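Local coordinates for protein HMG-CoA Lyase (Bacillus subtilis subsp. subtilis, PDB 1YDO) that belongs to the HMGL-like family and is named as an HMG-CoA lyase with a TIM-barrel fold, at residues Thr32-Leu37 and Ser275-Ile280; Gly94-Ala98 and Leu136-Ala140; Cys99-Ser103 and Ser120-Leu124; Thr252-Tyr257 and Val268-Leu274. The contacts are given in a common frame with arbitrary orientation. Residue numbers count along the deposited sequence, not the author numbering.

Contact 1: Thr32-Leu37 and Ser275-Ile280; sequences TWINQL and SAAKWI
Both segments are helical throughout, and each is an inner piece of a longer helix. Their axes run antiparallel, with 169° between the N-to-C directions and a closest approach of 9.8 Å. The register is set by Gln36 and Ala276, whose CA atoms lie 6.2 Å apart. Trp33 (chi1 t) reaches across the gap. Its NE1 donates a hydrogen bond to Ala276 O at 3.1 Å, near the plane of the indole. The bond ties an indole of one helix to the main chain of the other. Ile280 CG2 sits over a face of the same indole, 3.6 Å from the centroid of the five-membered ring, a CH-pi contact. The ring planes of Trp33 and Trp279 (chi1 t) are only 10° apart, but they are slid so far that they barely overlap; the centroids of the Trp33 five-membered ring and the Trp279 six-membered ring are 5.9 Å apart. Gln36 (m, t) lays NE2 over a face of Trp279, 3.3 Å from Trp279 CD2. Leu37 CD1 packs on Ala276 CB at 3.5 Å, where the small alanine leaves room. This is antiparallel helix packing on the outside of a TIM barrel. Helix 27-38 also rests on strand 44-49, through Ile34 on Ile47 and Leu37 on Ile45, while helix 291-296 touches helix 270-284 at Ala277 and Lys278.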
loop_
_atom_site.group_PDB
_atom_site.type_symbol
_atom_site.label_atom_id
_atom_site.label_comp_id
_atom_site.label_asym_id
_atom_site.label_seq_id
_atom_site.Cartn_x
_atom_site.Cartn_y
_atom_site.Cartn_z
ATOM N N THR A 32 10.394 -2.890 27.381
ATOM C CA THR A 32 9.549 -4.062 27.265
ATOM C C THR A 32 9.183 -4.361 25.812
ATOM O O THR A 32 9.121 -5.528 25.412
ATOM C CB THR A 32 8.265 -3.876 28.046
ATOM O OG1 THR A 32 8.557 -3.335 29.342
ATOM C CG2 THR A 32 7.577 -5.204 28.195
ATOM N N TRP A 33 8.945 -3.308 25.027
ATOM C CA TRP A 33 8.570 -3.459 23.616
ATOM C C TRP A 33 9.737 -3.833 22.724
ATOM O O TRP A 33 9.585 -4.624 21.787
ATOM C CB TRP A 33 7.945 -2.172 23.084
ATOM C CG TRP A 33 7.480 -2.273 21.683
ATOM C CD1 TRP A 33 6.646 -3.209 21.164
ATOM C CD2 TRP A 33 7.768 -1.359 20.627
ATOM N NE1 TRP A 33 6.389 -2.933 19.840
ATOM C CE2 TRP A 33 7.073 -1.805 19.488
ATOM C CE3 TRP A 33 8.552 -0.205 20.533
ATOM C CZ2 TRP A 33 7.130 -1.132 18.272
ATOM C CZ3 TRP A 33 8.606 0.469 19.316
ATOM C CH2 TRP A 33 7.903 -0.000 18.205
ATOM N N ILE A 34 10.894 -3.239 23.008
ATOM C CA ILE A 34 12.104 -3.504 22.241
ATOM C C ILE A 34 12.568 -4.923 22.521
ATOM O O ILE A 34 13.215 -5.549 21.678
ATOM C CB ILE A 34 13.223 -2.508 22.608
ATOM C CG1 ILE A 34 12.787 -1.084 22.233
ATOM C CG2 ILE A 34 14.512 -2.861 21.875
ATOM C CD1 ILE A 34 13.846 -0.020 22.462
ATOM N N ASN A 35 12.226 -5.429 23.704
ATOM C CA ASN A 35 12.587 -6.787 24.070
ATOM C C ASN A 35 11.845 -7.744 23.160
ATOM O O ASN A 35 12.433 -8.659 22.593
ATOM C CB ASN A 35 12.237 -7.051 25.528
ATOM C CG ASN A 35 13.258 -6.465 26.475
ATOM O OD1 ASN A 35 13.031 -6.422 27.683
ATOM N ND2 ASN A 35 14.400 -6.020 25.934
ATOM N N GLN A 36 10.549 -7.513 23.018
ATOM C CA GLN A 36 9.734 -8.337 22.146
ATOM C C GLN A 36 10.389 -8.335 20.763
ATOM O O GLN A 36 10.687 -9.382 20.185
ATOM C CB GLN A 36 8.328 -7.753 22.056
ATOM C CG GLN A 36 7.675 -7.528 23.408
ATOM C CD GLN A 36 6.291 -6.913 23.289
ATOM O OE1 GLN A 36 5.518 -7.263 22.390
ATOM N NE2 GLN A 36 5.960 -6.011 24.208
ATOM N N LEU A 37 10.626 -7.141 20.240
ATOM C CA LEU A 37 11.245 -7.008 18.940
ATOM C C LEU A 37 12.520 -7.834 18.808
ATOM O O LEU A 37 12.664 -8.592 17.857
ATOM C CB LEU A 37 11.532 -5.541 18.664
ATOM C CG LEU A 37 10.477 -4.772 17.877
ATOM C CD1 LEU A 37 9.069 -5.213 18.223
ATOM C CD2 LEU A 37 10.678 -3.316 18.166
ATOM N N SER A 275 2.228 -9.514 16.979
ATOM C CA SER A 275 1.906 -9.458 18.392
ATOM C C SER A 275 2.554 -8.205 18.980
ATOM O O SER A 275 1.930 -7.458 19.730
ATOM C CB SER A 275 2.424 -10.722 19.093
ATOM O OG SER A 275 2.019 -10.756 20.452
ATOM N N ALA A 276 3.802 -7.969 18.613
ATOM C CA ALA A 276 4.517 -6.812 19.118
ATOM C C ALA A 276 3.878 -5.512 18.666
ATOM O O ALA A 276 3.833 -4.549 19.431
ATOM C CB ALA A 276 5.956 -6.853 18.673
ATOM N N ALA A 277 3.389 -5.483 17.428
ATOM C CA ALA A 277 2.760 -4.280 16.890
ATOM C C ALA A 277 1.523 -3.946 17.696
ATOM O O ALA A 277 1.302 -2.791 18.066
ATOM C CB ALA A 277 2.388 -4.477 15.422
ATOM N N LYS A 278 0.721 -4.961 17.979
ATOM C CA LYS A 278 -0.500 -4.746 18.742
ATOM C C LYS A 278 -0.189 -4.168 20.112
ATOM O O LYS A 278 -0.895 -3.292 20.598
ATOM C CB LYS A 278 -1.258 -6.061 18.899
ATOM C CG LYS A 278 -2.594 -5.918 19.591
ATOM C CD LYS A 278 -3.278 -7.269 19.732
ATOM C CE LYS A 278 -4.576 -7.144 20.523
ATOM N NZ LYS A 278 -5.256 -8.461 20.724
ATOM N N TRP A 279 0.884 -4.652 20.724
ATOM C CA TRP A 279 1.266 -4.189 22.040
ATOM C C TRP A 279 1.336 -2.675 22.116
ATOM O O TRP A 279 0.553 -2.063 22.832
ATOM C CB TRP A 279 2.608 -4.780 22.431
ATOM C CG TRP A 279 2.829 -4.775 23.896
ATOM C CD1 TRP A 279 2.320 -5.654 24.798
ATOM C CD2 TRP A 279 3.584 -3.819 24.644
ATOM N NE1 TRP A 279 2.708 -5.308 26.065
ATOM C CE2 TRP A 279 3.484 -4.182 26.002
ATOM C CE3 TRP A 279 4.332 -2.686 24.298
ATOM C CZ2 TRP A 279 4.109 -3.451 27.025
ATOM C CZ3 TRP A 279 4.951 -1.958 25.314
ATOM C CH2 TRP A 279 4.834 -2.344 26.661
ATOM N N ILE A 280 2.282 -2.074 21.397
ATOM C CA ILE A 280 2.441 -0.615 21.382
ATOM C C ILE A 280 1.162 0.094 20.975
ATOM O O ILE A 280 0.857 1.163 21.486
ATOM C CB ILE A 280 3.490 -0.169 20.391
ATOM C CG1 ILE A 280 3.764 -1.311 19.431
ATOM C CG2 ILE A 280 4.724 0.339 21.118
ATOM C CD1 ILE A 280 4.038 -0.863 18.036
#

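Contact 2: Gly94-Ala98 and Leu136-Ala140; sequences GINEA and LTTRA
Leu136 is still in extended loop, just ahead of strand 137-143. Its side chain leans over the neighbouring strand, with Leu136 CD2 4.3 Å from Ala98 CB. At Thr137 the parallel pairing begins. Thr137 pairs with Glu97 (CA-CA 4.7 Å); Thr137 N gives a weak hydrogen bond to Asn96 O at 3.4 Å, and Thr137 O accepts one from Ala98 N at 3.0 Å. Thr137 (chi1 p) also donates OG1 to Glu97 OE1 at 2.9 Å. Thr138 pairs with Ala98 (CA-CA 5.0 Å), both on the other face of the sheet; Thr138 OG1 bonds Asn128 of helix 117-133. Arg139 N continues the ladder, bonding Ala98 O at 3.0 Å. Extended Arg139 makes a salt bridge to Asp231. These are adjacent parallel strands of the TIM barrel, joined by helix 117-133. Glu97, Thr137 and Arg139 share one face of the sheet. Glu97 and Arg139 are buried inside the barrel, both touching Lys10 of strand 8-11, and Tyr44 holds Glu97 OE2. Charge inside the barrel is thus met by hydrogen bonds and an opposite charge.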
loop_
_atom_site.group_PDB
_atom_site.type_symbol
_atom_site.label_atom_id
_atom_site.label_comp_id
_atom_site.label_asym_id
_atom_site.label_seq_id
_atom_site.Cartn_x
_atom_site.Cartn_y
_atom_site.Cartn_z
ATOM N N GLY A 94 26.340 1.177 24.530
ATOM C CA GLY A 94 26.642 -0.146 24.014
ATOM C C GLY A 94 26.198 -0.367 22.585
ATOM O O GLY A 94 26.300 -1.480 22.073
ATOM N N ILE A 95 25.714 0.689 21.941
ATOM C CA ILE A 95 25.256 0.589 20.562
ATOM C C ILE A 95 26.290 -0.066 19.668
ATOM O O ILE A 95 27.458 0.303 19.711
ATOM C CB ILE A 95 24.905 1.971 19.979
ATOM C CG1 ILE A 95 23.532 2.396 20.474
ATOM C CG2 ILE A 95 24.876 1.920 18.465
ATOM C CD1 ILE A 95 23.436 2.497 21.975
ATOM N N ASN A 96 25.856 -1.036 18.865
ATOM C CA ASN A 96 26.753 -1.732 17.955
ATOM C C ASN A 96 26.999 -0.875 16.714
ATOM O O ASN A 96 28.129 -0.760 16.237
ATOM C CB ASN A 96 26.155 -3.062 17.515
ATOM C CG ASN A 96 25.675 -3.891 18.672
ATOM O OD1 ASN A 96 26.428 -4.163 19.594
ATOM N ND2 ASN A 96 24.410 -4.292 18.639
ATOM N N GLU A 97 25.939 -0.275 16.180
ATOM C CA GLU A 97 26.085 0.542 14.984
ATOM C C GLU A 97 25.533 1.950 15.143
ATOM O O GLU A 97 24.457 2.162 15.693
ATOM C CB GLU A 97 25.425 -0.157 13.776
ATOM C CG GLU A 97 25.340 0.708 12.509
ATOM C CD GLU A 97 25.145 -0.094 11.228
ATOM O OE1 GLU A 97 26.108 -0.769 10.790
ATOM O OE2 GLU A 97 24.035 -0.040 10.654
ATOM N N ALA A 98 26.297 2.912 14.652
ATOM C CA ALA A 98 25.902 4.297 14.723
ATOM C C ALA A 98 25.398 4.731 13.364
ATOM O O ALA A 98 25.997 4.404 12.349
ATOM C CB ALA A 98 27.088 5.142 15.133
ATOM N N LEU A 136 33.045 0.287 15.711
ATOM C CA LEU A 136 31.597 0.418 15.573
ATOM C C LEU A 136 31.234 0.520 14.101
ATOM O O LEU A 136 31.828 1.303 13.367
ATOM C CB LEU A 136 31.137 1.682 16.292
ATOM C CG LEU A 136 29.882 1.542 17.130
ATOM C CD1 LEU A 136 30.128 0.481 18.185
ATOM C CD2 LEU A 136 29.539 2.870 17.780
ATOM N N THR A 137 30.262 -0.264 13.662
ATOM C CA THR A 137 29.853 -0.202 12.264
ATOM C C THR A 137 29.020 1.047 12.036
ATOM O O THR A 137 28.200 1.407 12.871
ATOM C CB THR A 137 29.038 -1.422 11.903
ATOM O OG1 THR A 137 27.964 -1.558 12.839
ATOM C CG2 THR A 137 29.915 -2.662 11.967
ATOM N N THR A 138 29.230 1.708 10.907
ATOM C CA THR A 138 28.490 2.925 10.631
ATOM C C THR A 138 27.530 2.784 9.473
ATOM O O THR A 138 27.734 1.975 8.568
ATOM C CB THR A 138 29.426 4.089 10.304
ATOM O OG1 THR A 138 30.148 3.794 9.097
ATOM C CG2 THR A 138 30.391 4.335 11.459
ATOM N N ARG A 139 26.495 3.615 9.503
ATOM C CA ARG A 139 25.469 3.636 8.479
ATOM C C ARG A 139 25.014 5.074 8.305
ATOM O O ARG A 139 24.862 5.792 9.290
ATOM C CB ARG A 139 24.296 2.782 8.926
ATOM C CG ARG A 139 23.218 2.644 7.902
ATOM C CD ARG A 139 21.941 2.229 8.574
ATOM N NE ARG A 139 20.973 1.730 7.616
ATOM C CZ ARG A 139 19.688 1.567 7.877
ATOM N NH1 ARG A 139 19.220 1.880 9.078
ATOM N NH2 ARG A 139 18.891 1.073 6.938
ATOM N N ALA A 140 24.788 5.486 7.059
ATOM C CA ALA A 140 24.355 6.846 6.765
ATOM C C ALA A 140 22.889 6.895 6.334
ATOM O O ALA A 140 22.396 6.013 5.628
ATOM C CB ALA A 140 25.246 7.461 5.682
#

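Contact 3: Cys99-Ser103 and Ser120-Leu124; sequences CVFMS and SLHIL
Strand 99-103 and helix 120-124 run almost antiparallel. The angle between their N-to-C directions is 173°, and the axes come within 8.8 Å. Two CA pairs set the register: Val100 with Leu124 at 6.2 Å, and Met102 with Ser120 at 6.5 Å. All strand residues are extended. Val100 points toward the helix, and its CB lies 3.4 Å from Leu124 CD2. Leu124 (m, t) is the main helix residue here and projects onto the strand. At Phe101 the CA-to-CB bond points away from the helix; its main chain still takes part, with Phe101 O 3.5 Å from Leu124 CD2. Met102, a selenomethionine, again points toward the helix. Its chi1 p, chi2 t and chi3 m carry SE over the helix, 3.7 Å from Leu124 CD1 and 4.3 Å from Leu121 CD1. Met102 CB rests 4.1 Å from Ser120 CB. The hydroxyl of Ser120 is engaged by Asn109 of helix 106-110. This is strand-on-helix packing in a beta-alpha unit of the TIM barrel: strand 97-103 leads to helix 117-133, which returns along its outer side before strand 137-143. Leu162 and Leu166 of helix 156-169 extend the same apolar layer. No hydrogen bond joins the two segments. The contact relies on the close fit of Val100, Met102 and Leu124 and on the exclusion of water from between them.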
loop_
_atom_site.group_PDB
_atom_site.type_symbol
_atom_site.label_atom_id
_atom_site.label_comp_id
_atom_site.label_asym_id
_atom_site.label_seq_id
_atom_site.Cartn_x
_atom_site.Cartn_y
_atom_site.Cartn_z
ATOM N N CYS A 99 24.300 5.469 13.328
ATOM C CA CYS A 99 23.771 5.914 12.047
ATOM C C CYS A 99 23.822 7.416 11.929
ATOM O O CYS A 99 23.057 8.113 12.590
ATOM C CB CYS A 99 22.318 5.480 11.898
ATOM S SG CYS A 99 21.959 3.780 12.387
ATOM N N VAL A 100 24.711 7.931 11.103
ATOM C CA VAL A 100 24.743 9.369 10.942
ATOM C C VAL A 100 23.617 9.763 9.985
ATOM O O VAL A 100 22.960 8.894 9.406
ATOM C CB VAL A 100 26.071 9.831 10.368
ATOM C CG1 VAL A 100 27.163 9.610 11.398
ATOM C CG2 VAL A 100 26.367 9.078 9.073
ATOM N N PHE A 101 23.387 11.060 9.814
ATOM C CA PHE A 101 22.327 11.499 8.928
ATOM C C PHE A 101 22.497 12.918 8.449
ATOM O O PHE A 101 23.202 13.721 9.058
ATOM C CB PHE A 101 20.967 11.399 9.613
ATOM C CG PHE A 101 20.881 12.154 10.901
ATOM C CD1 PHE A 101 21.397 11.608 12.072
ATOM C CD2 PHE A 101 20.322 13.427 10.946
ATOM C CE1 PHE A 101 21.365 12.320 13.276
ATOM C CE2 PHE A 101 20.285 14.153 12.146
ATOM C CZ PHE A 101 20.808 13.597 13.308
HETATM N N MSE A 102 21.833 13.215 7.337
HETATM C CA MSE A 102 21.846 14.542 6.743
HETATM C C MSE A 102 20.855 14.556 5.602
HETATM O O MSE A 102 20.360 13.515 5.186
HETATM C CB MSE A 102 23.240 14.889 6.225
HETATM C CG MSE A 102 23.656 14.121 4.994
HETATM SE SE MSE A 102 25.343 14.767 4.304
HETATM C CE MSE A 102 24.694 16.379 3.417
ATOM N N SER A 103 20.567 15.742 5.093
ATOM C CA SER A 103 19.629 15.859 3.998
ATOM C C SER A 103 20.321 16.156 2.669
ATOM O O SER A 103 21.358 16.826 2.623
ATOM C CB SER A 103 18.607 16.950 4.311
ATOM O OG SER A 103 17.691 17.116 3.237
ATOM N N SER A 120 27.504 19.646 7.258
ATOM C CA SER A 120 27.080 18.342 7.758
ATOM C C SER A 120 28.028 17.277 7.244
ATOM O O SER A 120 28.487 16.416 7.997
ATOM C CB SER A 120 25.655 18.011 7.303
ATOM O OG SER A 120 24.702 18.776 8.008
ATOM N N LEU A 121 28.324 17.342 5.955
ATOM C CA LEU A 121 29.213 16.368 5.352
ATOM C C LEU A 121 30.476 16.284 6.194
ATOM O O LEU A 121 30.950 15.204 6.538
ATOM C CB LEU A 121 29.564 16.788 3.928
ATOM C CG LEU A 121 30.295 15.763 3.056
ATOM C CD1 LEU A 121 29.404 14.554 2.783
ATOM C CD2 LEU A 121 30.679 16.421 1.750
ATOM N N HIS A 122 31.005 17.446 6.536
ATOM C CA HIS A 122 32.216 17.519 7.332
ATOM C C HIS A 122 32.027 16.867 8.704
ATOM O O HIS A 122 32.931 16.206 9.218
ATOM C CB HIS A 122 32.635 18.985 7.486
ATOM C CG HIS A 122 33.988 19.167 8.104
ATOM N ND1 HIS A 122 34.161 19.491 9.427
ATOM C CD2 HIS A 122 35.230 19.055 7.568
ATOM C CE1 HIS A 122 35.460 19.574 9.691
ATOM N NE2 HIS A 122 36.123 19.314 8.581
ATOM N N ILE A 123 30.849 17.055 9.291
ATOM C CA ILE A 123 30.561 16.484 10.597
ATOM C C ILE A 123 30.589 14.966 10.507
ATOM O O ILE A 123 31.384 14.300 11.177
ATOM C CB ILE A 123 29.162 16.908 11.114
ATOM C CG1 ILE A 123 28.975 18.417 10.974
ATOM C CG2 ILE A 123 29.002 16.488 12.570
ATOM C CD1 ILE A 123 29.983 19.256 11.746
ATOM N N LEU A 124 29.708 14.430 9.667
ATOM C CA LEU A 124 29.597 12.991 9.470
ATOM C C LEU A 124 30.954 12.391 9.171
ATOM O O LEU A 124 31.299 11.326 9.682
ATOM C CB LEU A 124 28.645 12.684 8.311
ATOM C CG LEU A 124 27.257 13.330 8.366
ATOM C CD1 LEU A 124 26.411 12.734 7.252
ATOM C CD2 LEU A 124 26.605 13.096 9.727
#

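Contact 4: Thr252-Tyr257 and Val268-Leu274; sequences TEDIVY and VKLEKLL
A buried glutamate lies against an otherwise apolar helix pair. Glu253 turns its CB toward helix 270-274, yet its carboxylate finds its partners elsewhere: OE1 bonds Ser290 and OE2 bonds the backbone of Gly235. Its chi1 p and chi2 m fold the side chain, so that Glu253 CG lies 4.2 Å from Leu274 CD2. The two helices run antiparallel at 166°, with axes 9.8 Å apart at their closest. The register pair is Glu253 and Leu270, CA to CA 6.3 Å. Before the second helix, Val268 is extended, and Lys269 is the centre of an inverse gamma turn and holds the N-cap position. Leu270 (t, p) enters beside the first helix, with CD1 3.6 Å from Glu253 CB and 4.0 Å from Val256 CB. Its CD2 lies 3.8 Å from Tyr257 CB and meets the tyrosine ring at the edge. One turn on, Leu273 (t, p) brings CD2 to 3.4 Å from Glu253 CA and 3.5 Å from Thr252 CG2. Val256 CG1 meets Val268 CB at 4.0 Å. The arrangement is an antiparallel helical hairpin beside the barrel. Ile9 of strand 8-11 touches Thr252, Val256 and Val268, and Tyr257 packs on Ala182 of the second subunit. No hydrogen bond crosses between the segments. Leucine and valine contacts hold the pair, while the Glu253 carboxylate and the Thr252 hydroxyl, bonded to Glu11, are satisfied outside it.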
loop_
_atom_site.group_PDB
_atom_site.type_symbol
_atom_site.label_atom_id
_atom_site.label_comp_id
_atom_site.label_asym_id
_atom_site.label_seq_id
_atom_site.Cartn_x
_atom_site.Cartn_y
_atom_site.Cartn_z
ATOM N N THR A 252 6.393 -2.467 9.157
ATOM C CA THR A 252 7.296 -3.606 9.077
ATOM C C THR A 252 6.586 -4.913 8.772
ATOM O O THR A 252 7.027 -5.656 7.913
ATOM C CB THR A 252 8.071 -3.797 10.382
ATOM O OG1 THR A 252 8.825 -2.613 10.666
ATOM C CG2 THR A 252 9.015 -4.980 10.268
ATOM N N GLU A 253 5.507 -5.212 9.482
ATOM C CA GLU A 253 4.806 -6.456 9.245
ATOM C C GLU A 253 4.252 -6.524 7.833
ATOM O O GLU A 253 4.262 -7.584 7.215
ATOM C CB GLU A 253 3.691 -6.661 10.267
ATOM C CG GLU A 253 2.725 -5.500 10.394
ATOM C CD GLU A 253 3.258 -4.382 11.259
ATOM O OE1 GLU A 253 2.445 -3.686 11.911
ATOM O OE2 GLU A 253 4.489 -4.197 11.299
ATOM N N ASP A 254 3.777 -5.406 7.303
ATOM C CA ASP A 254 3.249 -5.407 5.940
ATOM C C ASP A 254 4.368 -5.746 4.966
ATOM O O ASP A 254 4.162 -6.426 3.967
ATOM C CB ASP A 254 2.675 -4.032 5.602
ATOM C CG ASP A 254 1.428 -3.718 6.386
ATOM O OD1 ASP A 254 1.066 -2.523 6.482
ATOM O OD2 ASP A 254 0.802 -4.672 6.903
ATOM N N ILE A 255 5.554 -5.245 5.276
ATOM C CA ILE A 255 6.709 -5.483 4.447
ATOM C C ILE A 255 7.116 -6.937 4.556
ATOM O O ILE A 255 7.379 -7.587 3.553
ATOM C CB ILE A 255 7.881 -4.610 4.874
ATOM C CG1 ILE A 255 7.516 -3.154 4.658
ATOM C CG2 ILE A 255 9.115 -4.995 4.108
ATOM C CD1 ILE A 255 8.608 -2.222 5.020
ATOM N N VAL A 256 7.166 -7.443 5.779
ATOM C CA VAL A 256 7.554 -8.823 6.018
ATOM C C VAL A 256 6.546 -9.761 5.383
ATOM O O VAL A 256 6.922 -10.771 4.795
ATOM C CB VAL A 256 7.625 -9.142 7.522
ATOM C CG1 VAL A 256 7.895 -10.610 7.724
ATOM C CG2 VAL A 256 8.714 -8.314 8.173
ATOM N N TYR A 257 5.266 -9.433 5.491
ATOM C CA TYR A 257 4.247 -10.294 4.929
ATOM C C TYR A 257 4.368 -10.427 3.428
ATOM O O TYR A 257 4.543 -11.523 2.900
ATOM C CB TYR A 257 2.851 -9.779 5.272
ATOM C CG TYR A 257 1.733 -10.464 4.497
ATOM C CD1 TYR A 257 1.300 -9.970 3.266
ATOM C CD2 TYR A 257 1.137 -11.620 4.984
ATOM C CE1 TYR A 257 0.296 -10.623 2.530
ATOM C CE2 TYR A 257 0.132 -12.279 4.265
ATOM C CZ TYR A 257 -0.282 -11.777 3.038
ATOM O OH TYR A 257 -1.263 -12.426 2.320
ATOM N N VAL A 268 12.089 -13.287 9.630
ATOM C CA VAL A 268 11.286 -12.646 10.653
ATOM C C VAL A 268 10.004 -13.435 10.886
ATOM O O VAL A 268 9.252 -13.695 9.954
ATOM C CB VAL A 268 10.922 -11.220 10.256
ATOM C CG1 VAL A 268 10.106 -10.566 11.353
ATOM C CG2 VAL A 268 12.190 -10.437 10.014
ATOM N N LYS A 269 9.763 -13.829 12.129
ATOM C CA LYS A 269 8.554 -14.564 12.449
ATOM C C LYS A 269 7.401 -13.574 12.596
ATOM O O LYS A 269 7.114 -13.077 13.690
ATOM C CB LYS A 269 8.768 -15.348 13.731
ATOM C CG LYS A 269 9.986 -16.262 13.652
ATOM C CD LYS A 269 10.682 -16.411 15.004
ATOM C CE LYS A 269 12.040 -17.100 14.855
ATOM N NZ LYS A 269 12.855 -17.085 16.112
ATOM N N LEU A 270 6.750 -13.297 11.468
ATOM C CA LEU A 270 5.638 -12.357 11.387
ATOM C C LEU A 270 4.684 -12.415 12.578
ATOM O O LEU A 270 4.350 -11.387 13.173
ATOM C CB LEU A 270 4.867 -12.592 10.085
ATOM C CG LEU A 270 3.801 -11.558 9.720
ATOM C CD1 LEU A 270 4.401 -10.160 9.732
ATOM C CD2 LEU A 270 3.235 -11.895 8.351
ATOM N N GLU A 271 4.245 -13.620 12.914
ATOM C CA GLU A 271 3.340 -13.824 14.036
ATOM C C GLU A 271 3.814 -13.006 15.238
ATOM O O GLU A 271 3.077 -12.176 15.782
ATOM C CB GLU A 271 3.291 -15.317 14.384
ATOM C CG GLU A 271 2.235 -15.707 15.418
ATOM C CD GLU A 271 2.782 -15.759 16.845
ATOM O OE1 GLU A 271 1.976 -15.941 17.796
ATOM O OE2 GLU A 271 4.019 -15.627 17.011
ATOM N N LYS A 272 5.057 -13.229 15.641
ATOM C CA LYS A 272 5.611 -12.505 16.772
ATOM C C LYS A 272 5.564 -11.000 16.544
ATOM O O LYS A 272 5.122 -10.254 17.419
ATOM C CB LYS A 272 7.057 -12.943 17.022
ATOM C CG LYS A 272 7.206 -14.419 17.397
ATOM C CD LYS A 272 8.636 -14.750 17.834
ATOM C CE LYS A 272 8.786 -16.218 18.239
ATOM N NZ LYS A 272 10.134 -16.520 18.815
ATOM N N LEU A 273 6.014 -10.560 15.369
ATOM C CA LEU A 273 6.037 -9.131 15.035
ATOM C C LEU A 273 4.652 -8.519 15.224
ATOM O O LEU A 273 4.500 -7.498 15.892
ATOM C CB LEU A 273 6.484 -8.934 13.586
ATOM C CG LEU A 273 6.715 -7.493 13.147
ATOM C CD1 LEU A 273 7.864 -6.913 13.938
ATOM C CD2 LEU A 273 7.025 -7.446 11.667
ATOM N N LEU A 274 3.655 -9.159 14.625
ATOM C CA LEU A 274 2.287 -8.702 14.711
ATOM C C LEU A 274 1.886 -8.527 16.163
ATOM O O LEU A 274 1.282 -7.521 16.546
ATOM C CB LEU A 274 1.366 -9.702 14.027
ATOM C CG LEU A 274 1.370 -9.618 12.509
ATOM C CD1 LEU A 274 1.002 -10.957 11.916
ATOM C CD2 LEU A 274 0.392 -8.546 12.058
#

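Contacts 1 and 4 share helix 270-284, which meets helix 252-261 near its start and helix 27-38 further on. Their centres are 12 Å apart, and Ala277 CB touches Glu253 OE1 at 3.6 Å. Helix 270-284 therefore joins an early helix of the chain to a late one. Contacts 2 and 3 share strand 97-103, with centres 14 Å apart. They touch where Val100 CG2 meets Arg139 O at 3.6 Å. Contact 2 pairs neighbouring barrel strands, and contact 3 packs the connecting helix on one of them. Contacts 1 and 3 lie on opposite sides of the chain's centre, their centres 30 Å apart, as do contacts 3 and 4 at 31 Å.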